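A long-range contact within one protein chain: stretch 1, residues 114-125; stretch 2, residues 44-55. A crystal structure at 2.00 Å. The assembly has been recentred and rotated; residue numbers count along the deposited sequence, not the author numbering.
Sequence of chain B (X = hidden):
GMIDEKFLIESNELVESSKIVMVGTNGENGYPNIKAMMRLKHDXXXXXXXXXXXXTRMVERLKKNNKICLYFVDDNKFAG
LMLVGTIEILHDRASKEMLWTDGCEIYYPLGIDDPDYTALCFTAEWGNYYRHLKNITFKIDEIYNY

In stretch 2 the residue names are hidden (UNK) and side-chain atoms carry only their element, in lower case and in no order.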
# COMPACT_ATOMS: atom_id res chain seq x y z
N ASP B 114 25.08 -7.62 8.11
CA ASP B 114 24.99 -6.60 7.06
C ASP B 114 24.37 -5.36 7.69
O ASP B 114 23.36 -5.46 8.38
CB ASP B 114 24.14 -7.10 5.90
CG ASP B 114 24.31 -6.27 4.62
OD1 ASP B 114 23.95 -5.07 4.58
OD2 ASP B 114 24.74 -6.86 3.61
N PRO B 115 25.01 -4.19 7.51
CA PRO B 115 24.43 -3.01 8.14
C PRO B 115 23.09 -2.59 7.53
O PRO B 115 22.39 -1.83 8.16
CB PRO B 115 25.49 -1.93 7.90
CG PRO B 115 26.27 -2.40 6.75
CD PRO B 115 26.27 -3.88 6.80
N ASP B 116 22.73 -3.08 6.34
CA ASP B 116 21.46 -2.76 5.75
C ASP B 116 20.31 -3.72 6.10
O ASP B 116 19.20 -3.53 5.59
CB ASP B 116 21.60 -2.71 4.23
CG ASP B 116 22.65 -1.71 3.79
OD1 ASP B 116 22.61 -0.55 4.26
OD2 ASP B 116 23.52 -2.10 2.99
N TYR B 117 20.57 -4.74 6.90
CA TYR B 117 19.54 -5.68 7.30
C TYR B 117 18.88 -5.13 8.56
O TYR B 117 19.50 -5.08 9.61
CB TYR B 117 20.16 -7.05 7.54
CG TYR B 117 19.29 -8.13 8.19
CD1 TYR B 117 17.97 -8.29 7.83
CD2 TYR B 117 19.81 -9.00 9.13
CE1 TYR B 117 17.18 -9.29 8.43
CE2 TYR B 117 19.02 -10.01 9.74
CZ TYR B 117 17.71 -10.13 9.39
OH TYR B 117 16.93 -11.12 9.96
N THR B 118 17.64 -4.68 8.43
CA THR B 118 16.82 -4.29 9.57
C THR B 118 15.66 -5.28 9.70
O THR B 118 15.07 -5.67 8.72
CB THR B 118 16.28 -2.85 9.40
OG1 THR B 118 17.35 -1.93 9.61
CG2 THR B 118 15.12 -2.51 10.40
N ALA B 119 15.39 -5.73 10.93
CA ALA B 119 14.28 -6.63 11.16
C ALA B 119 13.25 -5.91 12.00
O ALA B 119 13.60 -5.20 12.96
CB ALA B 119 14.74 -7.88 11.84
N LEU B 120 11.99 -6.11 11.65
CA LEU B 120 10.87 -5.46 12.36
C LEU B 120 9.86 -6.48 12.81
O LEU B 120 9.71 -7.53 12.21
CB LEU B 120 10.18 -4.43 11.45
CG LEU B 120 11.19 -3.41 10.96
CD1 LEU B 120 11.69 -3.89 9.61
CD2 LEU B 120 10.61 -2.05 10.82
N CYS B 121 9.17 -6.20 13.91
CA CYS B 121 8.07 -7.06 14.33
C CYS B 121 6.76 -6.25 14.35
O CYS B 121 6.66 -5.26 15.08
CB CYS B 121 8.38 -7.65 15.69
SG CYS B 121 7.12 -8.75 16.25
N PHE B 122 5.82 -6.62 13.47
CA PHE B 122 4.48 -6.03 13.43
C PHE B 122 3.48 -6.87 14.21
O PHE B 122 3.41 -8.06 14.01
CB PHE B 122 3.99 -5.95 11.99
CG PHE B 122 2.52 -5.56 11.85
CD1 PHE B 122 2.12 -4.23 11.98
CD2 PHE B 122 1.57 -6.50 11.49
CE1 PHE B 122 0.77 -3.86 11.80
CE2 PHE B 122 0.24 -6.14 11.27
CZ PHE B 122 -0.17 -4.83 11.43
N THR B 123 2.68 -6.22 15.05
CA THR B 123 1.61 -6.87 15.83
C THR B 123 0.30 -6.27 15.40
O THR B 123 0.12 -5.07 15.56
CB THR B 123 1.82 -6.60 17.35
OG1 THR B 123 3.08 -7.16 17.74
CG2 THR B 123 0.70 -7.19 18.22
N ALA B 124 -0.59 -7.09 14.79
CA ALA B 124 -1.88 -6.63 14.26
C ALA B 124 -2.95 -6.46 15.33
O ALA B 124 -3.10 -7.31 16.19
CB ALA B 124 -2.40 -7.61 13.15
N GLU B 125 -3.68 -5.35 15.28
CA GLU B 125 -4.82 -5.11 16.17
C GLU B 125 -6.13 -5.49 15.48
O GLU B 125 -7.01 -6.10 16.08
CB GLU B 125 -4.88 -3.65 16.59
CG GLU B 125 -3.70 -3.18 17.50
CD GLU B 125 -3.46 -1.67 17.43
OE1 GLU B 125 -4.44 -0.92 17.16
OE2 GLU B 125 -2.30 -1.23 17.61
N UNK B 44 0.07 -16.67 11.89
CA UNK B 44 -1.28 -16.38 11.45
C UNK B 44 -1.42 -14.93 11.03
O UNK B 44 -0.57 -14.43 10.30
N UNK B 45 -2.48 -14.27 11.50
CA UNK B 45 -2.67 -12.82 11.24
C UNK B 45 -2.30 -11.96 12.43
O UNK B 45 -2.50 -10.74 12.43
c UNK B 45 -4.78 -13.31 9.79
c UNK B 45 -6.18 -12.77 9.56
c UNK B 45 -4.12 -12.52 10.90
c UNK B 45 -3.94 -13.22 8.56
N UNK B 46 -1.71 -12.58 13.44
CA UNK B 46 -1.38 -11.88 14.68
C UNK B 46 -0.08 -11.12 14.64
O UNK B 46 0.06 -10.07 15.27
c UNK B 46 -2.45 -13.83 15.99
c UNK B 46 -1.94 -16.11 17.04
c UNK B 46 -1.25 -12.93 15.82
c UNK B 46 -2.39 -14.66 17.28
n UNK B 46 -1.56 -16.82 18.33
N UNK B 47 0.92 -11.70 13.98
CA UNK B 47 2.28 -11.19 14.11
C UNK B 47 3.07 -11.45 12.83
O UNK B 47 3.03 -12.53 12.25
c UNK B 47 3.02 -11.81 15.33
c UNK B 47 4.24 -11.41 17.55
n UNK B 47 5.61 -10.85 19.66
c UNK B 47 4.45 -10.46 18.76
c UNK B 47 3.34 -10.81 16.45
N UNK B 48 3.78 -10.41 12.39
CA UNK B 48 4.62 -10.49 11.20
C UNK B 48 6.02 -10.00 11.53
O UNK B 48 6.20 -8.97 12.18
c UNK B 48 2.79 -10.21 9.54
c UNK B 48 0.46 -10.71 9.78
c UNK B 48 2.81 -10.86 8.33
c UNK B 48 1.60 -10.17 10.26
c UNK B 48 0.48 -11.34 8.56
c UNK B 48 4.03 -9.64 10.11
c UNK B 48 1.65 -11.40 7.83
N UNK B 49 7.01 -10.68 11.03
CA UNK B 49 8.39 -10.23 11.17
C UNK B 49 8.84 -9.90 9.76
O UNK B 49 8.68 -10.72 8.85
c UNK B 49 7.06 -13.31 13.26
c UNK B 49 8.16 -12.38 15.17
c UNK B 49 7.33 -13.08 16.04
c UNK B 49 6.40 -13.91 15.49
c UNK B 49 9.67 -11.03 14.25
c UNK B 49 6.25 -14.01 14.10
n UNK B 49 9.13 -11.46 15.44
c UNK B 49 8.01 -12.44 13.79
c UNK B 49 9.00 -11.58 13.22
c UNK B 49 9.26 -11.35 11.77
N UNK B 50 9.34 -8.70 9.58
CA UNK B 50 9.60 -8.20 8.24
C UNK B 50 11.01 -7.70 8.13
O UNK B 50 11.62 -7.30 9.14
c UNK B 50 6.49 -5.90 8.00
c UNK B 50 7.16 -7.24 8.05
c UNK B 50 6.61 -8.21 6.93
c UNK B 50 8.66 -7.05 7.91
N UNK B 51 11.52 -7.72 6.91
CA UNK B 51 12.82 -7.16 6.59
C UNK B 51 12.75 -5.97 5.65
O UNK B 51 11.97 -5.97 4.72
c UNK B 51 13.69 -8.20 5.90
o UNK B 51 15.02 -7.75 5.89
N UNK B 52 13.60 -4.99 5.90
CA UNK B 52 13.79 -3.88 4.98
C UNK B 52 15.21 -3.34 5.14
O UNK B 52 15.94 -3.69 6.09
c UNK B 52 13.02 -1.97 6.49
o UNK B 52 12.66 -1.93 4.06
c UNK B 52 12.73 -2.78 5.21
N UNK B 53 15.60 -2.50 4.19
CA UNK B 53 16.90 -1.86 4.23
C UNK B 53 16.96 -0.77 5.30
O UNK B 53 16.04 0.04 5.43
c UNK B 53 17.28 -1.31 2.86
c UNK B 53 16.23 -0.33 2.33
n UNK B 53 16.37 0.94 2.71
o UNK B 53 15.29 -0.72 1.60
N UNK B 54 18.04 -0.77 6.08
CA UNK B 54 18.29 0.31 7.03
C UNK B 54 18.32 1.61 6.26
O UNK B 54 19.13 1.79 5.36
o UNK B 54 19.79 -1.22 8.14
c UNK B 54 19.72 1.08 8.96
c UNK B 54 19.63 0.14 7.73
N UNK B 55 17.37 2.48 6.57
CA UNK B 55 17.42 3.89 6.20
C UNK B 55 17.22 4.66 7.50
O UNK B 55 16.32 4.35 8.28
o UNK B 55 15.22 4.92 5.70
c UNK B 55 16.34 4.24 5.15
O HOH W 1 -1.85 -9.77 17.00
O HOH W 2 20.36 0.39 3.38

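Position 44 has no side-chain atoms, and its phi of 49° suits a residue without CB. It is G44.

Position 45 has four carbons, forked at the second, with no ring or heteroatom. Its backbone O lies 3.2 Å from A124 CB. It is L45.

Position 46 carries four carbons in a row ending in nitrogen, and CB points away from stretch 1. Its backbone O accepts from A124 N at 3.1 Å. This is K46.

Position 47 has the same unbranched chain of four carbons and a nitrogen. Its carbon next to the nitrogen lies 3.7 Å from T123 OG1 and 4.0 Å from C121 SG. This is K47.

Position 48 shows one carbon, then a ring of six carbons with no oxygen. A ring carbon comes within 3.9 Å of F122 CD2, at the edge of the F122 ring. It is F48.

Position 49 has one carbon, then fused five- and six-membered rings holding eight carbons and one nitrogen. C121 SG sits over a face of the five-membered ring, 3.9 Å from its centroid. Only tryptophan has this indole: W49.

Position 50 has four carbons, forked at the second. Its backbone pairs with L120, and both side chains lie on the same sheet face. It is L50.

Position 51 has one carbon and one oxygen. The oxygen lies 3.6 Å from Y117 CD1, at the ring edge, and is hydrogen-bonded elsewhere in the structure. It is S51.

Position 52 has one carbon carrying an oxygen and a carbon. The outer carbon is 3.9 Å from L120 CD1. The chemistry fits T52.

Position 53 has two carbons, the second carrying one oxygen and one nitrogen. This amide is N53; its CA is 3.2 Å from D116 O.

Position 54 has one carbon bearing an oxygen and a carbon. The oxygen donates to P115 O at 2.7 Å. It is T54, and its OG1 also lies 2.9 Å from T118 OG1.

Position 55 has one carbon and one oxygen, and touches nothing in stretch 1. It is S55, which caps a helix just past the stretch.

The contact is an antiparallel strand pairing. Paired backbone bonds join F122 with F48, L120 with L50 and T118 with T52. A124 N to K46 O and T54 N to D116 O (3.0 Å) extend the ladder at its ends. Side chains alternate between faces: F48, L50 and T52 lie with F122, L120 and T118, while K47, W49 and S51 lie with T123, C121 and A119. One water donates to both K46 O and A124 O.

Stretch 2 44-55: GLKKFWLSTNTS
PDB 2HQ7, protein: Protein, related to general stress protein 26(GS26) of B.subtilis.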